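Long-range contacts in alcohol dehydrogenase (Aeropyrum pernix, PDB 1H2B), which binds zinc and a nicotinamide-adenine dinucleotide and probably catalyses the NAD+-dependent oxidation of alcohols, as in other zinc-containing alcohol dehydrogenases: residues B[20-25]-B[72-77]; B[279-284]-B[302-307]; B[329-334]-B[354-359]. One frame throughout, in Å; residues are numbered along the deposited sequence.

Contact 1 of 3, residues B[20-25]-B[72-77]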
loop_
_atom_site.group_PDB
_atom_site.type_symbol
_atom_site.label_atom_id
_atom_site.label_comp_id
_atom_site.label_asym_id
_atom_site.label_seq_id
_atom_site.Cartn_x
_atom_site.Cartn_y
_atom_site.Cartn_z
ATOM N N ARG B 20 -41.028 1.311 -16.152
ATOM C CA ARG B 20 -40.840 -0.038 -15.619
ATOM C C ARG B 20 -40.553 -1.077 -16.655
ATOM O O ARG B 20 -41.110 -1.041 -17.752
ATOM C CB ARG B 20 -42.036 -0.478 -14.795
ATOM C CG ARG B 20 -42.550 0.628 -13.891
ATOM C CD ARG B 20 -43.542 0.115 -12.903
ATOM N NE ARG B 20 -42.903 -0.409 -11.699
ATOM C CZ ARG B 20 -43.467 -1.274 -10.874
ATOM N NH1 ARG B 20 -44.699 -1.760 -11.113
ATOM N NH2 ARG B 20 -42.811 -1.657 -9.808
ATOM N N LEU B 21 -39.663 -1.986 -16.287
ATOM C CA LEU B 21 -39.305 -3.134 -17.098
ATOM C C LEU B 21 -40.294 -4.252 -16.796
ATOM O O LEU B 21 -40.306 -4.773 -15.691
ATOM C CB LEU B 21 -37.875 -3.597 -16.761
ATOM C CG LEU B 21 -37.196 -4.627 -17.664
ATOM C CD1 LEU B 21 -35.723 -4.633 -17.328
ATOM C CD2 LEU B 21 -37.754 -6.037 -17.503
ATOM N N HIS B 22 -41.115 -4.605 -17.792
ATOM C CA HIS B 22 -42.010 -5.772 -17.715
ATOM C C HIS B 22 -41.488 -6.952 -18.504
ATOM O O HIS B 22 -41.654 -8.088 -18.092
ATOM C CB HIS B 22 -43.397 -5.446 -18.266
ATOM C CG HIS B 22 -44.219 -4.573 -17.377
ATOM N ND1 HIS B 22 -45.280 -5.052 -16.640
ATOM C CD2 HIS B 22 -44.141 -3.246 -17.111
ATOM C CE1 HIS B 22 -45.832 -4.055 -15.972
ATOM N NE2 HIS B 22 -45.157 -2.950 -16.235
ATOM N N GLU B 23 -40.875 -6.670 -19.647
ATOM C CA GLU B 23 -40.339 -7.701 -20.511
ATOM C C GLU B 23 -39.023 -7.234 -21.099
ATOM O O GLU B 23 -38.910 -6.078 -21.525
ATOM C CB GLU B 23 -41.298 -7.995 -21.679
ATOM C CG GLU B 23 -42.778 -8.002 -21.338
ATOM C CD GLU B 23 -43.666 -7.824 -22.558
ATOM O OE1 GLU B 23 -44.404 -6.811 -22.628
ATOM O OE2 GLU B 23 -43.631 -8.708 -23.443
ATOM N N TYR B 24 -38.079 -8.162 -21.175
ATOM C CA TYR B 24 -36.777 -7.918 -21.798
ATOM C C TYR B 24 -36.910 -7.704 -23.297
ATOM O O TYR B 24 -37.831 -8.248 -23.926
ATOM C CB TYR B 24 -35.816 -9.054 -21.474
ATOM C CG TYR B 24 -35.569 -9.177 -19.988
ATOM C CD1 TYR B 24 -36.010 -10.271 -19.258
ATOM C CD2 TYR B 24 -34.911 -8.151 -19.291
ATOM C CE1 TYR B 24 -35.786 -10.367 -17.877
ATOM C CE2 TYR B 24 -34.694 -8.235 -17.948
ATOM C CZ TYR B 24 -35.118 -9.319 -17.223
ATOM O OH TYR B 24 -34.881 -9.384 -15.872
ATOM N N ASN B 25 -36.003 -6.886 -23.840
ATOM C CA ASN B 25 -35.970 -6.541 -25.260
ATOM C C ASN B 25 -37.206 -5.856 -25.811
ATOM O O ASN B 25 -37.533 -5.978 -26.997
ATOM C CB ASN B 25 -35.549 -7.767 -26.066
ATOM C CG ASN B 25 -34.118 -8.129 -25.810
ATOM O OD1 ASN B 25 -33.219 -7.285 -25.973
ATOM N ND2 ASN B 25 -33.881 -9.364 -25.380
ATOM N N LYS B 72 -37.667 -9.764 -9.624
ATOM C CA LYS B 72 -39.083 -9.924 -9.917
ATOM C C LYS B 72 -39.535 -8.819 -10.866
ATOM O O LYS B 72 -39.283 -7.640 -10.614
ATOM C CB LYS B 72 -39.894 -9.907 -8.616
ATOM C CG LYS B 72 -41.408 -10.025 -8.791
ATOM C CD LYS B 72 -42.120 -9.982 -7.433
ATOM C CE LYS B 72 -42.713 -8.598 -7.142
ATOM N NZ LYS B 72 -42.005 -7.857 -6.051
ATOM N N LEU B 73 -40.177 -9.213 -11.965
ATOM C CA LEU B 73 -40.759 -8.276 -12.932
ATOM C C LEU B 73 -42.248 -8.072 -12.642
ATOM O O LEU B 73 -42.909 -9.017 -12.175
ATOM C CB LEU B 73 -40.568 -8.786 -14.367
ATOM C CG LEU B 73 -39.162 -9.221 -14.765
ATOM C CD1 LEU B 73 -39.083 -9.482 -16.258
ATOM C CD2 LEU B 73 -38.177 -8.139 -14.376
ATOM N N PRO B 74 -42.789 -6.869 -12.870
ATOM C CA PRO B 74 -42.038 -5.659 -13.263
ATOM C C PRO B 74 -41.348 -4.906 -12.128
ATOM O O PRO B 74 -41.703 -5.051 -10.949
ATOM C CB PRO B 74 -43.135 -4.756 -13.826
ATOM C CG PRO B 74 -44.354 -5.147 -13.049
ATOM C CD PRO B 74 -44.243 -6.608 -12.823
ATOM N N TYR B 75 -40.365 -4.085 -12.511
ATOM C CA TYR B 75 -39.747 -3.135 -11.584
ATOM C C TYR B 75 -39.282 -1.888 -12.293
ATOM O O TYR B 75 -39.028 -1.877 -13.503
ATOM C CB TYR B 75 -38.598 -3.755 -10.793
ATOM C CG TYR B 75 -37.327 -4.108 -11.551
ATOM C CD1 TYR B 75 -36.151 -3.373 -11.364
ATOM C CD2 TYR B 75 -37.284 -5.212 -12.402
ATOM C CE1 TYR B 75 -34.960 -3.737 -12.014
ATOM C CE2 TYR B 75 -36.121 -5.570 -13.046
ATOM C CZ TYR B 75 -34.958 -4.832 -12.856
ATOM O OH TYR B 75 -33.804 -5.238 -13.501
ATOM N N THR B 76 -39.169 -0.817 -11.512
ATOM C CA THR B 76 -38.826 0.481 -12.031
ATOM C C THR B 76 -37.301 0.604 -12.108
ATOM O O THR B 76 -36.596 0.251 -11.161
ATOM C CB THR B 76 -39.336 1.509 -11.043
ATOM O OG1 THR B 76 -40.766 1.407 -11.013
ATOM C CG2 THR B 76 -39.063 2.932 -11.503
ATOM N N LEU B 77 -36.822 1.078 -13.253
ATOM C CA LEU B 77 -35.357 1.210 -13.390
ATOM C C LEU B 77 -34.922 2.565 -12.825
ATOM O O LEU B 77 -35.749 3.403 -12.428
ATOM C CB LEU B 77 -34.923 1.077 -14.859
ATOM C CG LEU B 77 -35.093 -0.276 -15.564
ATOM C CD1 LEU B 77 -34.061 -0.426 -16.731
ATOM C CD2 LEU B 77 -35.215 -1.508 -14.718
HETATM O O HOH W 1 -32.948 -7.627 -15.070
#

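Contact 2 of 3, residues B[279-284]-B[302-307]. With NAJ (nicotinamide-adenine-dinucleotide (acidic form)), chain I.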
loop_
_atom_site.group_PDB
_atom_site.type_symbol
_atom_site.label_atom_id
_atom_site.label_comp_id
_atom_site.label_asym_id
_atom_site.label_seq_id
_atom_site.Cartn_x
_atom_site.Cartn_y
_atom_site.Cartn_z
ATOM N N GLY B 279 1.877 -3.343 -16.616
ATOM C CA GLY B 279 0.694 -2.572 -16.932
ATOM C C GLY B 279 -0.553 -3.163 -16.264
ATOM O O GLY B 279 -0.599 -4.351 -15.939
ATOM N N ARG B 280 -1.551 -2.317 -16.101
ATOM C CA ARG B 280 -2.789 -2.697 -15.398
ATOM C C ARG B 280 -3.950 -2.252 -16.216
ATOM O O ARG B 280 -4.044 -1.054 -16.598
ATOM C CB ARG B 280 -2.875 -2.044 -14.049
ATOM C CG ARG B 280 -1.697 -2.397 -13.097
ATOM C CD ARG B 280 -1.659 -1.473 -11.935
ATOM N NE ARG B 280 -2.861 -1.585 -11.102
ATOM C CZ ARG B 280 -3.385 -0.614 -10.383
ATOM N NH1 ARG B 280 -2.823 0.603 -10.429
ATOM N NH2 ARG B 280 -4.491 -0.820 -9.666
ATOM N N LEU B 281 -4.831 -3.208 -16.513
ATOM C CA LEU B 281 -6.100 -2.879 -17.176
ATOM C C LEU B 281 -7.194 -2.841 -16.123
ATOM O O LEU B 281 -7.470 -3.859 -15.477
ATOM C CB LEU B 281 -6.414 -3.908 -18.277
ATOM C CG LEU B 281 -7.829 -3.829 -18.888
ATOM C CD1 LEU B 281 -8.107 -2.488 -19.575
ATOM C CD2 LEU B 281 -7.945 -5.020 -19.850
ATOM N N ILE B 282 -7.818 -1.683 -15.957
ATOM C CA ILE B 282 -8.933 -1.564 -15.032
ATOM C C ILE B 282 -10.192 -1.757 -15.842
ATOM O O ILE B 282 -10.456 -0.996 -16.790
ATOM C CB ILE B 282 -8.956 -0.192 -14.319
ATOM C CG1 ILE B 282 -7.577 0.193 -13.742
ATOM C CG2 ILE B 282 -10.088 -0.178 -13.273
ATOM C CD1 ILE B 282 -6.963 -0.824 -12.890
ATOM N N ILE B 283 -10.903 -2.852 -15.570
ATOM C CA ILE B 283 -12.128 -3.201 -16.297
ATOM C C ILE B 283 -13.346 -2.647 -15.550
ATOM O O ILE B 283 -13.608 -3.023 -14.396
ATOM C CB ILE B 283 -12.229 -4.735 -16.453
ATOM C CG1 ILE B 283 -11.065 -5.190 -17.332
ATOM C CG2 ILE B 283 -13.573 -5.156 -17.079
ATOM C CD1 ILE B 283 -10.899 -6.747 -17.367
ATOM N N VAL B 284 -14.056 -1.746 -16.239
ATOM C CA VAL B 284 -15.220 -1.081 -15.677
ATOM C C VAL B 284 -16.429 -1.410 -16.533
ATOM O O VAL B 284 -17.465 -1.902 -16.026
ATOM C CB VAL B 284 -15.043 0.452 -15.602
ATOM C CG1 VAL B 284 -16.334 1.029 -15.032
ATOM C CG2 VAL B 284 -13.838 0.803 -14.729
ATOM N N VAL B 302 1.360 -8.365 -16.296
ATOM C CA VAL B 302 0.237 -7.432 -16.330
ATOM C C VAL B 302 -0.887 -7.935 -15.437
ATOM O O VAL B 302 -0.942 -9.121 -15.052
ATOM C CB VAL B 302 -0.296 -7.161 -17.750
ATOM C CG1 VAL B 302 0.750 -6.309 -18.513
ATOM C CG2 VAL B 302 -0.561 -8.471 -18.491
ATOM N N SER B 303 -1.805 -7.035 -15.148
ATOM C CA SER B 303 -2.996 -7.411 -14.371
ATOM C C SER B 303 -4.255 -6.860 -15.017
ATOM O O SER B 303 -4.220 -5.876 -15.716
ATOM C CB SER B 303 -2.940 -6.942 -12.914
ATOM O OG SER B 303 -2.767 -5.514 -12.854
ATOM N N PHE B 304 -5.363 -7.521 -14.749
ATOM C CA PHE B 304 -6.683 -7.134 -15.206
ATOM C C PHE B 304 -7.544 -7.020 -13.957
ATOM O O PHE B 304 -7.709 -7.984 -13.222
ATOM C CB PHE B 304 -7.273 -8.235 -16.084
ATOM C CG PHE B 304 -6.397 -8.616 -17.298
ATOM C CD1 PHE B 304 -6.274 -9.936 -17.666
ATOM C CD2 PHE B 304 -5.719 -7.671 -18.037
ATOM C CE1 PHE B 304 -5.474 -10.315 -18.771
ATOM C CE2 PHE B 304 -4.907 -8.049 -19.150
ATOM C CZ PHE B 304 -4.786 -9.338 -19.493
ATOM N N GLU B 305 -8.056 -5.832 -13.673
ATOM C CA GLU B 305 -8.653 -5.593 -12.340
ATOM C C GLU B 305 -10.043 -5.017 -12.504
ATOM O O GLU B 305 -10.202 -3.898 -13.037
ATOM C CB GLU B 305 -7.798 -4.563 -11.586
ATOM C CG GLU B 305 -6.363 -5.081 -11.346
ATOM C CD GLU B 305 -5.433 -4.013 -10.826
ATOM O OE1 GLU B 305 -5.859 -3.252 -9.913
ATOM O OE2 GLU B 305 -4.268 -3.974 -11.275
ATOM N N GLY B 306 -11.058 -5.739 -12.017
ATOM C CA GLY B 306 -12.393 -5.174 -12.082
ATOM C C GLY B 306 -12.566 -4.046 -11.086
ATOM O O GLY B 306 -11.890 -3.978 -10.058
ATOM N N SER B 307 -13.494 -3.145 -11.420
ATOM C CA SER B 307 -13.853 -2.099 -10.469
ATOM C C SER B 307 -15.364 -1.986 -10.488
ATOM O O SER B 307 -15.951 -2.004 -11.563
ATOM C CB SER B 307 -13.216 -0.759 -10.873
ATOM O OG SER B 307 -13.168 0.108 -9.749
HETATM P PA NAJ I . -21.821 5.084 -22.665
HETATM O O1A NAJ I . -22.702 4.437 -23.697
HETATM O O2A NAJ I . -22.155 6.501 -22.170
HETATM O O5B NAJ I . -20.319 5.255 -23.179
HETATM C C5B NAJ I . -19.656 4.253 -23.962
HETATM C C4B NAJ I . -18.613 5.028 -24.749
HETATM O O4B NAJ I . -17.774 4.053 -25.400
HETATM C C3B NAJ I . -19.203 5.968 -25.800
HETATM O O3B NAJ I . -18.622 7.281 -25.728
HETATM C C2B NAJ I . -18.822 5.199 -27.057
HETATM O O2B NAJ I . -18.727 6.016 -28.234
HETATM C C1B NAJ I . -17.480 4.546 -26.700
HETATM N N9A NAJ I . -17.106 3.404 -27.533
HETATM C C8A NAJ I . -17.902 2.436 -28.161
HETATM N N7A NAJ I . -17.100 1.543 -28.802
HETATM C C5A NAJ I . -15.807 1.934 -28.600
HETATM C C6A NAJ I . -14.595 1.429 -29.002
HETATM N N6A NAJ I . -14.478 0.354 -29.794
HETATM N N1A NAJ I . -13.452 2.039 -28.556
HETATM C C2A NAJ I . -13.482 3.184 -27.779
HETATM N N3A NAJ I . -14.681 3.687 -27.412
HETATM C C4A NAJ I . -15.821 3.072 -27.822
HETATM O O3 NAJ I . -21.741 4.057 -21.455
HETATM P PN NAJ I . -21.602 4.349 -19.874
HETATM O O1N NAJ I . -22.920 4.536 -19.277
HETATM O O2N NAJ I . -20.547 5.358 -19.654
HETATM O O5D NAJ I . -21.140 2.890 -19.387
HETATM C C5D NAJ I . -19.854 2.428 -19.793
HETATM C C4D NAJ I . -19.732 0.947 -19.472
HETATM O O4D NAJ I . -19.591 0.816 -18.046
HETATM C C3D NAJ I . -20.972 0.127 -19.826
HETATM O O3D NAJ I . -20.552 -1.223 -20.095
HETATM C C2D NAJ I . -21.783 0.153 -18.523
HETATM O O2D NAJ I . -22.722 -0.875 -18.380
HETATM C C1D NAJ I . -20.613 -0.006 -17.536
HETATM N N1N NAJ I . -20.838 0.323 -16.128
HETATM C C2N NAJ I . -20.038 -0.317 -15.229
HETATM C C3N NAJ I . -20.141 -0.015 -13.881
HETATM C C7N NAJ I . -19.305 -0.765 -12.898
HETATM O O7N NAJ I . -19.539 -0.464 -11.609
HETATM N N7N NAJ I . -18.329 -1.626 -13.203
HETATM C C4N NAJ I . -21.051 0.978 -13.390
HETATM C C5N NAJ I . -21.720 1.726 -14.399
HETATM C C6N NAJ I . -21.635 1.375 -15.733
#

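Contact 3 of 3, residues B[329-334]-B[354-359]. With NAJ (nicotinamide-adenine-dinucleotide (acidic form)), chain I.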
loop_
_atom_site.group_PDB
_atom_site.type_symbol
_atom_site.label_atom_id
_atom_site.label_comp_id
_atom_site.label_asym_id
_atom_site.label_seq_id
_atom_site.Cartn_x
_atom_site.Cartn_y
_atom_site.Cartn_z
ATOM N N VAL B 329 -20.087 17.274 -14.839
ATOM C CA VAL B 329 -20.629 16.298 -15.766
ATOM C C VAL B 329 -21.267 17.034 -16.924
ATOM O O VAL B 329 -21.940 18.040 -16.731
ATOM C CB VAL B 329 -21.666 15.352 -15.083
ATOM C CG1 VAL B 329 -22.012 14.185 -15.979
ATOM C CG2 VAL B 329 -21.085 14.788 -13.763
ATOM N N GLU B 330 -20.998 16.542 -18.122
ATOM C CA GLU B 330 -21.672 16.953 -19.338
ATOM C C GLU B 330 -23.039 16.260 -19.399
ATOM O O GLU B 330 -23.127 15.033 -19.545
ATOM C CB GLU B 330 -20.770 16.612 -20.541
ATOM C CG GLU B 330 -21.388 16.947 -21.890
ATOM C CD GLU B 330 -21.495 18.441 -22.144
ATOM O OE1 GLU B 330 -20.564 19.195 -21.744
ATOM O OE2 GLU B 330 -22.525 18.850 -22.731
ATOM N N VAL B 331 -24.104 17.055 -19.243
ATOM C CA VAL B 331 -25.436 16.476 -19.136
ATOM C C VAL B 331 -26.355 16.858 -20.286
ATOM O O VAL B 331 -26.336 17.980 -20.775
ATOM C CB VAL B 331 -26.108 16.742 -17.738
ATOM C CG1 VAL B 331 -25.248 16.153 -16.609
ATOM C CG2 VAL B 331 -26.314 18.217 -17.501
ATOM N N ASP B 332 -27.156 15.887 -20.679
ATOM C CA ASP B 332 -28.192 15.995 -21.682
ATOM C C ASP B 332 -29.552 15.756 -20.967
ATOM O O ASP B 332 -29.938 14.623 -20.681
ATOM C CB ASP B 332 -27.864 14.949 -22.747
ATOM C CG ASP B 332 -28.857 14.911 -23.872
ATOM O OD1 ASP B 332 -29.416 15.971 -24.200
ATOM O OD2 ASP B 332 -29.169 13.843 -24.445
ATOM N N ILE B 333 -30.286 16.844 -20.700
ATOM C CA ILE B 333 -31.488 16.769 -19.864
ATOM C C ILE B 333 -32.722 16.509 -20.693
ATOM O O ILE B 333 -32.954 17.202 -21.706
ATOM C CB ILE B 333 -31.679 18.068 -19.067
ATOM C CG1 ILE B 333 -30.477 18.307 -18.150
ATOM C CG2 ILE B 333 -32.963 18.003 -18.237
ATOM C CD1 ILE B 333 -30.406 19.668 -17.552
ATOM N N HIS B 334 -33.486 15.517 -20.269
ATOM C CA HIS B 334 -34.736 15.126 -20.904
ATOM C C HIS B 334 -35.809 14.843 -19.874
ATOM O O HIS B 334 -35.531 14.712 -18.677
ATOM C CB HIS B 334 -34.506 13.919 -21.792
ATOM C CG HIS B 334 -33.579 14.214 -22.924
ATOM N ND1 HIS B 334 -34.004 14.844 -24.078
ATOM C CD2 HIS B 334 -32.245 14.046 -23.049
ATOM C CE1 HIS B 334 -32.969 15.020 -24.882
ATOM N NE2 HIS B 334 -31.892 14.544 -24.282
ATOM N N ARG B 354 -23.770 12.408 -20.418
ATOM C CA ARG B 354 -24.761 11.642 -19.679
ATOM C C ARG B 354 -26.128 12.254 -19.822
ATOM O O ARG B 354 -26.299 13.425 -19.544
ATOM C CB ARG B 354 -24.353 11.674 -18.202
ATOM C CG ARG B 354 -25.102 10.729 -17.301
ATOM C CD ARG B 354 -25.075 9.318 -17.777
ATOM N NE ARG B 354 -24.885 8.335 -16.736
ATOM C CZ ARG B 354 -24.361 7.139 -16.979
ATOM N NH1 ARG B 354 -23.945 6.815 -18.210
ATOM N NH2 ARG B 354 -24.247 6.274 -15.986
ATOM N N ALA B 355 -27.095 11.417 -20.176
ATOM C CA ALA B 355 -28.483 11.849 -20.199
ATOM C C ALA B 355 -29.041 11.764 -18.787
ATOM O O ALA B 355 -28.795 10.783 -18.067
ATOM C CB ALA B 355 -29.264 10.999 -21.150
ATOM N N VAL B 356 -29.808 12.784 -18.383
ATOM C CA VAL B 356 -30.418 12.804 -17.030
ATOM C C VAL B 356 -31.900 13.149 -17.248
ATOM O O VAL B 356 -32.195 14.083 -18.021
ATOM C CB VAL B 356 -29.760 13.855 -16.167
ATOM C CG1 VAL B 356 -30.426 13.960 -14.817
ATOM C CG2 VAL B 356 -28.278 13.510 -15.940
ATOM N N LEU B 357 -32.785 12.375 -16.628
ATOM C CA LEU B 357 -34.261 12.563 -16.725
ATOM C C LEU B 357 -34.781 13.337 -15.544
ATOM O O LEU B 357 -34.357 13.124 -14.418
ATOM C CB LEU B 357 -35.017 11.236 -16.846
ATOM C CG LEU B 357 -34.431 10.318 -17.921
ATOM C CD1 LEU B 357 -35.277 9.052 -17.962
ATOM C CD2 LEU B 357 -34.291 10.982 -19.318
ATOM N N ILE B 358 -35.710 14.254 -15.822
ATOM C CA ILE B 358 -36.300 15.079 -14.784
ATOM C C ILE B 358 -37.802 14.943 -14.835
ATOM O O ILE B 358 -38.362 14.598 -15.881
ATOM C CB ILE B 358 -35.861 16.578 -14.941
ATOM C CG1 ILE B 358 -36.330 17.178 -16.283
ATOM C CG2 ILE B 358 -34.341 16.749 -14.749
ATOM C CD1 ILE B 358 -36.050 18.716 -16.412
ATOM N N PRO B 359 -38.467 15.198 -13.713
ATOM C CA PRO B 359 -39.935 15.278 -13.717
ATOM C C PRO B 359 -40.417 16.465 -14.573
ATOM O O PRO B 359 -39.707 17.489 -14.700
ATOM C CB PRO B 359 -40.268 15.502 -12.249
ATOM C CG PRO B 359 -39.029 16.142 -11.655
ATOM C CD PRO B 359 -37.904 15.380 -12.352
ATOM O OXT PRO B 359 -41.511 16.373 -15.172
HETATM P PA NAJ I . -21.821 5.084 -22.665
HETATM O O1A NAJ I . -22.702 4.437 -23.697
HETATM O O2A NAJ I . -22.155 6.501 -22.170
HETATM O O5B NAJ I . -20.319 5.255 -23.179
HETATM C C5B NAJ I . -19.656 4.253 -23.962
HETATM C C4B NAJ I . -18.613 5.028 -24.749
HETATM O O4B NAJ I . -17.774 4.053 -25.400
HETATM C C3B NAJ I . -19.203 5.968 -25.800
HETATM O O3B NAJ I . -18.622 7.281 -25.728
HETATM C C2B NAJ I . -18.822 5.199 -27.057
HETATM O O2B NAJ I . -18.727 6.016 -28.234
HETATM C C1B NAJ I . -17.480 4.546 -26.700
HETATM N N9A NAJ I . -17.106 3.404 -27.533
HETATM C C8A NAJ I . -17.902 2.436 -28.161
HETATM N N7A NAJ I . -17.100 1.543 -28.802
HETATM C C5A NAJ I . -15.807 1.934 -28.600
HETATM C C6A NAJ I . -14.595 1.429 -29.002
HETATM N N6A NAJ I . -14.478 0.354 -29.794
HETATM N N1A NAJ I . -13.452 2.039 -28.556
HETATM C C2A NAJ I . -13.482 3.184 -27.779
HETATM N N3A NAJ I . -14.681 3.687 -27.412
HETATM C C4A NAJ I . -15.821 3.072 -27.822
HETATM O O3 NAJ I . -21.741 4.057 -21.455
HETATM P PN NAJ I . -21.602 4.349 -19.874
HETATM O O1N NAJ I . -22.920 4.536 -19.277
HETATM O O2N NAJ I . -20.547 5.358 -19.654
HETATM O O5D NAJ I . -21.140 2.890 -19.387
HETATM C C5D NAJ I . -19.854 2.428 -19.793
HETATM C C4D NAJ I . -19.732 0.947 -19.472
HETATM O O4D NAJ I . -19.591 0.816 -18.046
HETATM C C3D NAJ I . -20.972 0.127 -19.826
HETATM O O3D NAJ I . -20.552 -1.223 -20.095
HETATM C C2D NAJ I . -21.783 0.153 -18.523
HETATM O O2D NAJ I . -22.722 -0.875 -18.380
HETATM C C1D NAJ I . -20.613 -0.006 -17.536
HETATM N N1N NAJ I . -20.838 0.323 -16.128
HETATM C C2N NAJ I . -20.038 -0.317 -15.229
HETATM C C3N NAJ I . -20.141 -0.015 -13.881
HETATM C C7N NAJ I . -19.305 -0.765 -12.898
HETATM O O7N NAJ I . -19.539 -0.464 -11.609
HETATM N N7N NAJ I . -18.329 -1.626 -13.203
HETATM C C4N NAJ I . -21.051 0.978 -13.390
HETATM C C5N NAJ I . -21.720 1.726 -14.399
HETATM C C6N NAJ I . -21.635 1.375 -15.733
#

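Contact 1 of 3, residues B[20-25]-B[72-77]
Arg20 NE donates a hydrogen bond to Thr76 OG1 at 2.9 Å. The hydroxyl lies at the guanidinium edge, tilted slightly from its plane. A bend at chi3 (86°) turns NE to Thr76 OG1. Arg20 NH2 forms a salt bridge with Asp134, which also accepts a hydrogen bond from Thr76 N. An alanine in place of Arg20 would probably leave Asp134 without its charged mate and Thr76 OG1 without this donor. The backbones pair at Leu21 and Tyr75: Leu21 N reaches Tyr75 O at 2.9 Å, and Tyr75 N reaches Leu21 O at 3.3 Å. Pro74, which follows a cis peptide bond, sets CB over the centre of the His22 ring, 3.5 Å from the centroid. This is a CH-pi contact. His22 NE2 is hydrogen-bonded to Glu31, outside the two segments. On the face of Leu21 and Tyr75, Leu21 CD2 packs on Leu73 CD2 at 3.8 Å, and Tyr24 CE1 meets Leu73 CD1 at the same distance. One water joins the hydroxyls of Tyr24 and Tyr75. The pairing is a short antiparallel bridge. It adds strand 75-76 to the edge of a small antiparallel sheet, beside strand 17-21.

Contact 2 of 3, residues B[279-284]-B[302-307]
Arg280 grips Glu305 side-on with two nitrogens. NE donates to OE2 of Glu305 and NH2 donates to OE1 of Glu305, each at 2.8 Å. Both bonds are nearly straight, at 171°. The carboxylate lies at the guanidinium edge and is met on the syn side, somewhat out of its own plane, with the two planes 27° apart. Ser303 OG adds a third bond, to the anti lone pair of Glu305 OE2 at 2.7 Å. With chi1 at 57°, OG sits between the backbone N and the carbonyl carbon, on the side of the Glu305 carboxylate. Arg280 NH1 is held in turn by Thr183 OG1 and Lys179 O. The strands run parallel, with backbone bonds from Ser303 N to Gly279 O through to Ser307 N to Ile283 O. On the other face Leu281 CB meets the edge of the Phe304 ring at CD2, 3.8 Å away. Ile283 CD1 touches Phe304 CB there too. These are the last two strands of the six-stranded parallel Rossmann sheet. Strand 303-306 pairs antiparallel with a strand of a second subunit, and the sheet continues across the interface. At the strand ends, Val284 O and Ser307 O both accept from the carboxamide N7N of the dinucleotide, at 3.0 and 2.9 Å. The buried charges of Arg280 and Glu305 probably offset each other, and the two carbonyls are likely to fix the rotation of the carboxamide.

Contact 3 of 3, residues B[329-334]-B[354-359]
Val331 and Arg354 pair at the start of a parallel beta-alpha-beta unit, in which strand 331-335 leads through helix 339-347 to strand 354-358. The returning strand also pairs antiparallel with strand 44-52, in the sheet that carries the GroES-like part of the fold. Five backbone bonds form the ladder. It opens with Arg354 N to Glu330 O at 2.8 Å and closes with Ile358 N to His334 O at 2.9 Å. The strand axes are 30° apart.

On the face of Val331 and Arg354, Val331 CG1 meets Val356 CG2 at 4.1 Å. Val329 lies side by side with Arg354, its CG1 against Arg354 CB. Near the C terminus Ile333 CG2 packs on Ile358 CD1 at 3.7 Å. The opposite face carries Asp332 and His334, alongside Ala355 and Leu357. His334 CB rests on Leu357 CD2 at 3.8 Å. His334 NE2 makes a weak hydrogen bond to Asp332 OD2, which lies in the plane of the imidazole at its edge. Arg345 forms a salt bridge with the same OD2, and His334 ND1 is hydrogen-bonded to Glu338. Asp332 and His334 are zinc ligands in a structure of this protein, but no zinc is bound to them in this chain.

Arg354 turns toward the cofactor. Its CG is anti to the backbone N (chi1 -169°), and the chain bends at chi2 and chi3. The side chain passes beside Cys54 and Asp168, which bind a zinc ion with His79. Glu80 holds NE in a salt bridge, which is likely to steady the guanidinium for the cofactor phosphate. Arg354 NH1 donates to O1N of the dinucleotide at 2.7 Å, and this phosphate oxygen lies at the guanidinium edge, near its plane.

Overall arrangement
From the N terminus, contact 1 comes first. It joins the end of strand 17-21 to strand 75-76 and closes a loop that includes strand 44-52 and helix 55-61. Contact 2 follows, closing a shorter loop through strand 289-293 and helix 294-300 at one side of the Rossmann sheet. Contact 3 closes the last loop, around helix 339-347, and brings the C-terminal strand back beside strand 44-52. The three are in series; none nests or crosses. Contacts 2 and 3 lie on opposite sides of the chain's centre, with centres about 29 Å apart. Both touch the same dinucleotide, which reaches from the Rossmann sheet to the sheet of strand 44-52.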